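Local coordinates for LPS-assembly lipoprotein (Caulobacter crescentus, PDB 4KWY) that probably takes part, as a lipoprotein of the LptE family, in assembling lipopolysaccharide at the outer membrane, at residues E14-E19 and A43-L48; R27-D32 and A118-A123; R67-M72 and S95-S100. All blocks are in the same frame, centred on the assembly; numbering follows the deposited sequence.

Interaction 1. Residues E14-E19 and A43-L48; sequences ETVAAE and AYKLYL
E14, T15 and V16 pair in parallel with K45, L46 and Y47, joining the two strands of a beta-alpha-beta unit whose intervening helix is 21-34. The backbone bonds alternate along the ladder: E14 N donates to Y44 O, L46 N to E14 O, V16 N to L46 O at 2.7 Å, and L48 N to V16 O. On the sheet face that carries E14, V16, K45 and Y47, one salt bridge joins neighbouring strands: K45 NZ reaches E14 OE2 at 3.0 Å, on the syn side but 35° out of the carboxylate plane. The two side chains run side by side; K45 bends at chi2 (-85°), which carries CD close to V16 CG2. An alanine in place of K45 would probably leave the E14 carboxylate without this charged mate and uncover one flank of V16. V16 also meets Y47, its CB standing 4.0 Å above one ring face, offset toward the rim, in a CH-pi contact. The opposite face, with T15, L46 and L48, is buried and mostly apolar, lying against L26, L30 and L34 of helix 21-34 and, at L46, against I126 and L130 of helix 104-135. T15 OG1 is buried there with no partner in the model. T15 CG2, anti to the backbone N, is directed at L48 and approaches L48 CD1 to 3.5 Å.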
# COMPACT_ATOMS: atom_id res chain seq x y z
N GLU A 14 6.03 -11.28 -3.18
CA GLU A 14 5.51 -11.47 -1.83
C GLU A 14 5.74 -10.20 -1.03
O GLU A 14 6.88 -9.75 -0.86
CB GLU A 14 6.20 -12.65 -1.17
CG GLU A 14 5.49 -13.15 0.06
CD GLU A 14 6.20 -14.37 0.61
OE1 GLU A 14 5.99 -15.48 0.07
OE2 GLU A 14 7.02 -14.19 1.54
N THR A 15 4.66 -9.62 -0.55
CA THR A 15 4.65 -8.35 0.18
C THR A 15 4.85 -8.62 1.66
O THR A 15 4.19 -9.48 2.24
CB THR A 15 3.38 -7.58 -0.16
OG1 THR A 15 3.23 -7.63 -1.57
CG2 THR A 15 3.46 -6.11 0.26
N VAL A 16 5.85 -7.94 2.22
CA VAL A 16 6.32 -8.01 3.61
C VAL A 16 6.10 -6.63 4.27
O VAL A 16 6.51 -5.59 3.75
CB VAL A 16 7.82 -8.45 3.74
CG1 VAL A 16 8.19 -8.78 5.18
CG2 VAL A 16 8.16 -9.62 2.82
N ALA A 17 5.48 -6.65 5.42
CA ALA A 17 5.27 -5.45 6.20
C ALA A 17 5.49 -5.74 7.67
O ALA A 17 5.17 -6.84 8.16
CB ALA A 17 3.87 -4.90 5.96
N ALA A 18 6.04 -4.76 8.37
CA ALA A 18 6.21 -4.84 9.80
C ALA A 18 4.87 -4.54 10.48
O ALA A 18 3.96 -3.99 9.84
CB ALA A 18 7.28 -3.85 10.25
N GLU A 19 4.74 -4.92 11.77
CA GLU A 19 3.55 -4.68 12.60
C GLU A 19 3.03 -3.24 12.44
O GLU A 19 3.80 -2.28 12.63
CB GLU A 19 3.90 -4.94 14.07
CG GLU A 19 3.82 -6.39 14.49
CD GLU A 19 3.70 -6.61 15.99
OE1 GLU A 19 2.88 -5.92 16.63
OE2 GLU A 19 4.42 -7.49 16.52
N ALA A 43 9.43 -14.84 -6.10
CA ALA A 43 10.61 -14.44 -6.85
C ALA A 43 11.16 -13.14 -6.28
O ALA A 43 12.36 -12.89 -6.36
CB ALA A 43 10.26 -14.27 -8.32
N TYR A 44 10.28 -12.32 -5.72
CA TYR A 44 10.63 -11.04 -5.12
C TYR A 44 10.01 -10.87 -3.76
O TYR A 44 8.89 -11.36 -3.52
CB TYR A 44 10.16 -9.86 -6.00
CG TYR A 44 10.73 -9.85 -7.39
CD1 TYR A 44 12.04 -9.42 -7.64
CD2 TYR A 44 9.97 -10.28 -8.48
CE1 TYR A 44 12.57 -9.43 -8.92
CE2 TYR A 44 10.49 -10.29 -9.77
CZ TYR A 44 11.80 -9.87 -9.99
OH TYR A 44 12.32 -9.91 -11.25
N LYS A 45 10.70 -10.11 -2.90
CA LYS A 45 10.20 -9.72 -1.58
C LYS A 45 10.00 -8.22 -1.60
O LYS A 45 10.94 -7.48 -1.85
CB LYS A 45 11.12 -10.17 -0.44
CG LYS A 45 11.21 -11.68 -0.28
CD LYS A 45 10.09 -12.25 0.59
CE LYS A 45 10.21 -13.75 0.75
NZ LYS A 45 9.97 -14.19 2.15
N LEU A 46 8.75 -7.79 -1.44
CA LEU A 46 8.47 -6.36 -1.40
C LEU A 46 8.32 -5.93 0.05
O LEU A 46 7.34 -6.31 0.70
CB LEU A 46 7.22 -6.00 -2.25
CG LEU A 46 6.78 -4.53 -2.21
CD1 LEU A 46 7.84 -3.63 -2.79
CD2 LEU A 46 5.47 -4.34 -2.94
N TYR A 47 9.27 -5.12 0.54
CA TYR A 47 9.29 -4.59 1.91
C TYR A 47 8.64 -3.24 1.99
O TYR A 47 9.12 -2.31 1.34
CB TYR A 47 10.71 -4.49 2.42
CG TYR A 47 11.17 -5.78 3.02
CD1 TYR A 47 11.80 -6.74 2.24
CD2 TYR A 47 11.02 -6.02 4.38
CE1 TYR A 47 12.31 -7.90 2.80
CE2 TYR A 47 11.49 -7.20 4.95
CZ TYR A 47 12.13 -8.14 4.16
OH TYR A 47 12.56 -9.31 4.73
N LEU A 48 7.60 -3.12 2.81
CA LEU A 48 6.88 -1.87 2.95
C LEU A 48 7.25 -1.17 4.25
O LEU A 48 7.21 -1.82 5.29
CB LEU A 48 5.37 -2.12 2.93
CG LEU A 48 4.78 -2.86 1.77
CD1 LEU A 48 3.33 -3.12 2.05
CD2 LEU A 48 4.92 -2.06 0.47

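Interaction 2. Residues R27-D32 and A118-A123; sequences REQLDD and AAAEAA
Where Q29 and L30 meet A119, A120 and A123, the axes of segments 27-32 and 118-123, parts of helices 21-34 and 104-135, approach to 8.5 Å and their N-to-C directions diverge by 45°. The closest pair of CA atoms, those of L30 and A123, is 5.2 Å apart. Such proximity is possible because 118-123 presents only methyl groups and backbone to its partner. A123 CB points toward the other helix and touches Q29 CB at 3.6 Å, a methyl against the first carbon of the glutamine side chain. From there the Q29 side chain runs over the turn that holds A119 and A120. Its CG lies over A120 N and CA, and the bend at chi2 (-54°) brings CD back over the same residue, whose CB is 3.7 Å from Q29 OE1. The glutamine thus contributes its aliphatic part and, through CD and OE1, the oxygen side of its amide group, and no hydrogen bond passes between the helices. A119 is met nearer the root of the side chain, its CB 4.1 Å from Q29 CG and its carbonyl oxygen near Q29 CB. Both helices lie on one face of the mixed beta-sheet, giving a two-layer alpha/beta arrangement: L30 packs on L46 and L48, while A118 touches V96 and A122 touches V94. L30 therefore sits where the two helices and the sheet converge. Its side chain does not start out toward the other helix, yet its branch point and CD2 come close: L30 CG is 4.0 Å from A123 CB, and L30 CD2 is 3.7 Å from A123 O. The neighbouring turn of helix 21-34 adds L25 against A119 and L26 against both A122 and A123.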
# COMPACT_ATOMS: atom_id res chain seq x y z
N ARG A 27 -0.47 -4.12 2.66
CA ARG A 27 -0.07 -5.49 2.28
C ARG A 27 -1.28 -6.26 1.73
O ARG A 27 -1.17 -6.89 0.67
CB ARG A 27 0.53 -6.22 3.49
CG ARG A 27 1.25 -7.54 3.15
CD ARG A 27 1.27 -8.56 4.29
NE ARG A 27 1.64 -8.00 5.60
CZ ARG A 27 0.83 -7.92 6.66
NH1 ARG A 27 -0.42 -8.37 6.58
NH2 ARG A 27 1.26 -7.38 7.80
N GLU A 28 -2.43 -6.17 2.44
CA GLU A 28 -3.71 -6.79 2.08
C GLU A 28 -4.14 -6.30 0.71
O GLU A 28 -4.49 -7.12 -0.14
CB GLU A 28 -4.76 -6.45 3.15
CG GLU A 28 -5.95 -7.39 3.22
CD GLU A 28 -7.05 -7.01 4.19
OE1 GLU A 28 -7.42 -5.81 4.25
OE2 GLU A 28 -7.58 -7.92 4.86
N GLN A 29 -4.04 -4.97 0.46
CA GLN A 29 -4.40 -4.35 -0.81
C GLN A 29 -3.47 -4.76 -1.92
O GLN A 29 -3.93 -4.95 -3.04
CB GLN A 29 -4.40 -2.81 -0.67
CG GLN A 29 -5.69 -2.22 -0.09
CD GLN A 29 -6.92 -2.66 -0.84
OE1 GLN A 29 -7.02 -2.51 -2.05
NE2 GLN A 29 -7.81 -3.33 -0.15
N LEU A 30 -2.16 -4.85 -1.64
CA LEU A 30 -1.15 -5.25 -2.62
C LEU A 30 -1.28 -6.75 -2.95
O LEU A 30 -1.17 -7.10 -4.11
CB LEU A 30 0.27 -4.91 -2.14
CG LEU A 30 0.75 -3.49 -2.39
CD1 LEU A 30 1.94 -3.18 -1.56
CD2 LEU A 30 1.12 -3.27 -3.84
N ASP A 31 -1.56 -7.63 -1.95
CA ASP A 31 -1.76 -9.07 -2.19
C ASP A 31 -2.93 -9.29 -3.15
O ASP A 31 -2.89 -10.20 -3.97
CB ASP A 31 -1.97 -9.87 -0.89
CG ASP A 31 -0.70 -10.18 -0.09
OD1 ASP A 31 0.40 -10.17 -0.70
OD2 ASP A 31 -0.82 -10.48 1.12
N ASP A 32 -3.93 -8.40 -3.08
CA ASP A 32 -5.11 -8.38 -3.95
C ASP A 32 -4.76 -7.86 -5.36
O ASP A 32 -5.03 -8.55 -6.34
CB ASP A 32 -6.21 -7.51 -3.32
CG ASP A 32 -7.23 -8.24 -2.48
OD1 ASP A 32 -6.86 -9.27 -1.84
OD2 ASP A 32 -8.38 -7.77 -2.40
N ALA A 118 -6.81 5.12 1.33
CA ALA A 118 -5.40 5.52 1.24
C ALA A 118 -4.57 4.31 0.83
O ALA A 118 -3.86 4.36 -0.18
CB ALA A 118 -4.92 6.09 2.56
N ALA A 119 -4.76 3.17 1.54
CA ALA A 119 -4.05 1.91 1.27
C ALA A 119 -4.32 1.38 -0.16
O ALA A 119 -3.40 0.87 -0.79
CB ALA A 119 -4.40 0.85 2.30
N ALA A 120 -5.58 1.50 -0.64
CA ALA A 120 -6.01 1.06 -1.98
C ALA A 120 -5.32 1.89 -3.06
O ALA A 120 -4.77 1.32 -3.98
CB ALA A 120 -7.52 1.16 -2.10
N GLU A 121 -5.27 3.22 -2.90
CA GLU A 121 -4.58 4.13 -3.84
C GLU A 121 -3.07 3.95 -3.80
O GLU A 121 -2.44 3.99 -4.85
CB GLU A 121 -4.96 5.60 -3.60
CG GLU A 121 -4.40 6.61 -4.62
CD GLU A 121 -4.53 6.38 -6.12
OE1 GLU A 121 -5.44 5.63 -6.55
OE2 GLU A 121 -3.75 7.00 -6.87
N ALA A 122 -2.47 3.76 -2.59
CA ALA A 122 -1.04 3.49 -2.45
C ALA A 122 -0.69 2.19 -3.16
O ALA A 122 0.28 2.18 -3.92
CB ALA A 122 -0.64 3.42 -0.99
N ALA A 123 -1.53 1.13 -2.99
CA ALA A 123 -1.37 -0.19 -3.62
C ALA A 123 -1.42 -0.08 -5.11
O ALA A 123 -0.57 -0.66 -5.78
CB ALA A 123 -2.45 -1.14 -3.14

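Interaction 3. Residues R67-M72 and S95-S100; sequences RFELRM and SVTYDS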
# COMPACT_ATOMS: atom_id res chain seq x y z
N ARG A 67 -14.24 17.23 9.05
CA ARG A 67 -13.52 16.75 7.86
C ARG A 67 -12.05 16.56 8.25
O ARG A 67 -11.45 17.43 8.87
CB ARG A 67 -13.65 17.64 6.60
CG ARG A 67 -12.77 17.08 5.42
CD ARG A 67 -12.97 17.70 4.05
NE ARG A 67 -14.34 17.49 3.58
CZ ARG A 67 -15.01 18.35 2.82
NH1 ARG A 67 -14.42 19.46 2.39
NH2 ARG A 67 -16.27 18.12 2.49
N PHE A 68 -11.48 15.42 7.90
CA PHE A 68 -10.11 15.10 8.27
C PHE A 68 -9.28 14.73 7.07
O PHE A 68 -9.83 14.20 6.11
CB PHE A 68 -10.11 13.93 9.26
CG PHE A 68 -10.53 14.31 10.66
CD1 PHE A 68 -11.88 14.43 11.00
CD2 PHE A 68 -9.58 14.55 11.64
CE1 PHE A 68 -12.26 14.82 12.28
CE2 PHE A 68 -9.96 14.96 12.92
CZ PHE A 68 -11.29 15.07 13.24
N GLU A 69 -7.96 15.00 7.13
CA GLU A 69 -7.02 14.59 6.09
C GLU A 69 -6.07 13.57 6.67
O GLU A 69 -5.53 13.75 7.75
CB GLU A 69 -6.25 15.74 5.44
CG GLU A 69 -5.50 15.26 4.19
CD GLU A 69 -4.74 16.30 3.39
OE1 GLU A 69 -3.65 16.73 3.85
OE2 GLU A 69 -5.18 16.64 2.27
N LEU A 70 -5.92 12.47 5.96
CA LEU A 70 -5.09 11.37 6.37
C LEU A 70 -4.03 11.14 5.31
O LEU A 70 -4.32 11.17 4.11
CB LEU A 70 -6.02 10.19 6.52
CG LEU A 70 -5.46 8.91 7.06
CD1 LEU A 70 -5.54 8.89 8.57
CD2 LEU A 70 -6.28 7.81 6.54
N ARG A 71 -2.79 10.96 5.75
CA ARG A 71 -1.66 10.80 4.85
C ARG A 71 -0.97 9.47 5.02
O ARG A 71 -0.65 9.05 6.14
CB ARG A 71 -0.66 11.94 5.05
CG ARG A 71 0.35 12.01 3.93
CD ARG A 71 1.03 13.34 3.93
NE ARG A 71 2.31 13.27 3.23
CZ ARG A 71 3.45 13.77 3.70
NH1 ARG A 71 3.48 14.36 4.89
NH2 ARG A 71 4.56 13.67 2.99
N MSE A 72 -0.78 8.78 3.91
CA MSE A 72 -0.06 7.52 3.92
C MSE A 72 1.25 7.73 3.16
O MSE A 72 1.25 7.95 1.95
CB MSE A 72 -0.86 6.35 3.34
CG MSE A 72 -0.06 5.05 3.42
SE MSE A 72 -1.01 3.55 2.78
CE MSE A 72 -0.90 2.55 4.35
N SER A 95 -2.81 10.91 -0.06
CA SER A 95 -3.66 11.67 0.86
C SER A 95 -5.11 11.45 0.56
O SER A 95 -5.50 11.41 -0.59
CB SER A 95 -3.37 13.17 0.79
OG SER A 95 -2.22 13.41 1.58
N VAL A 96 -5.92 11.26 1.61
CA VAL A 96 -7.36 11.12 1.54
C VAL A 96 -8.00 12.03 2.59
O VAL A 96 -7.35 12.44 3.57
CB VAL A 96 -7.86 9.65 1.70
CG1 VAL A 96 -7.31 8.75 0.61
CG2 VAL A 96 -7.56 9.08 3.08
N THR A 97 -9.28 12.35 2.38
CA THR A 97 -10.11 13.05 3.33
C THR A 97 -11.26 12.12 3.70
O THR A 97 -11.60 11.20 2.94
CB THR A 97 -10.59 14.42 2.83
OG1 THR A 97 -11.45 14.24 1.71
CG2 THR A 97 -9.45 15.41 2.54
N TYR A 98 -11.82 12.32 4.90
CA TYR A 98 -13.01 11.61 5.36
C TYR A 98 -13.80 12.58 6.14
O TYR A 98 -13.24 13.48 6.78
CB TYR A 98 -12.74 10.30 6.13
CG TYR A 98 -11.92 10.43 7.40
CD1 TYR A 98 -12.54 10.65 8.63
CD2 TYR A 98 -10.54 10.26 7.37
CE1 TYR A 98 -11.79 10.71 9.81
CE2 TYR A 98 -9.78 10.35 8.55
CZ TYR A 98 -10.41 10.55 9.76
OH TYR A 98 -9.68 10.67 10.91
N ASP A 99 -15.11 12.45 6.01
CA ASP A 99 -16.01 13.33 6.71
C ASP A 99 -16.56 12.57 7.91
O ASP A 99 -17.44 11.72 7.75
CB ASP A 99 -17.10 13.87 5.76
CG ASP A 99 -16.68 15.11 4.98
OD1 ASP A 99 -15.57 15.12 4.44
OD2 ASP A 99 -17.49 16.04 4.88
N SER A 100 -15.99 12.84 9.09
CA SER A 100 -16.36 12.24 10.39
C SER A 100 -17.80 12.65 10.83
O SER A 100 -18.55 13.31 10.10
CB SER A 100 -15.34 12.63 11.46
OG SER A 100 -15.24 11.67 12.49
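R67, F68, E69, L70 and R71 pair antiparallel with D99, Y98, T97, V96 and S95, at the end of a long beta-hairpin, 67-80 with 86-99, that lies farthest from its turn. F68 with Y98 and L70 with V96 are the hydrogen-bonded pairs, each joined by two N-H...O bonds; that from L70 N to V96 O is 2.8 Å. On the face bearing R67 and D99, R67 NE donates to D99 OD1 at 2.8 Å, nearly straight at 175°. The oxygen lies in the guanidinium plane, while the nitrogen meets the carboxylate on its syn side. A second bond, R67 NH2 to D99 OD2, is weak at 3.4 Å, in keeping with the two planes being 41° apart. R71, on the same face, turns its charge to D93. The other face is aromatic and aliphatic, and helix 104-135 packs on it through Q111 against Y98 and Q115 against L70. Y98 CG sits in the crowded position between N and carbonyl carbon (chi1 60°), and the ring beyond it lies with one face over F68 CB, which is 3.4 Å from Y98 CZ. The two rings are almost parallel but slid apart, with little overlap. S100 CB lies oblique to the F68 ring, close to CE1. L70 CD2 packs on V96 CG2 at 3.9 Å, and L70 CB lies at the edge of the Y98 ring, 4.3 Å from Y98 CE2.

From the N terminus, strand 13-17 leads into helix 21-34 and then strand 44-50, and interaction 1 closes this first loop. Residues 27-32 lie inside it, but their partners at 118-123 come much later, so interaction 2 crosses interaction 1 along the chain. The long loop closed by interaction 2 contains interaction 3 entire, while interactions 1 and 3 follow in series. Strands 44-50 and 67-80 are sheet neighbours, yet the two strand contacts lie on opposite sides of the chain's centre, about 26 Å apart between centres. Interaction 2 touches both, joining helix 21-34, which covers interaction 1, to helix 104-135, whose A119 and A122 pack on the selenium of hairpin residue M72.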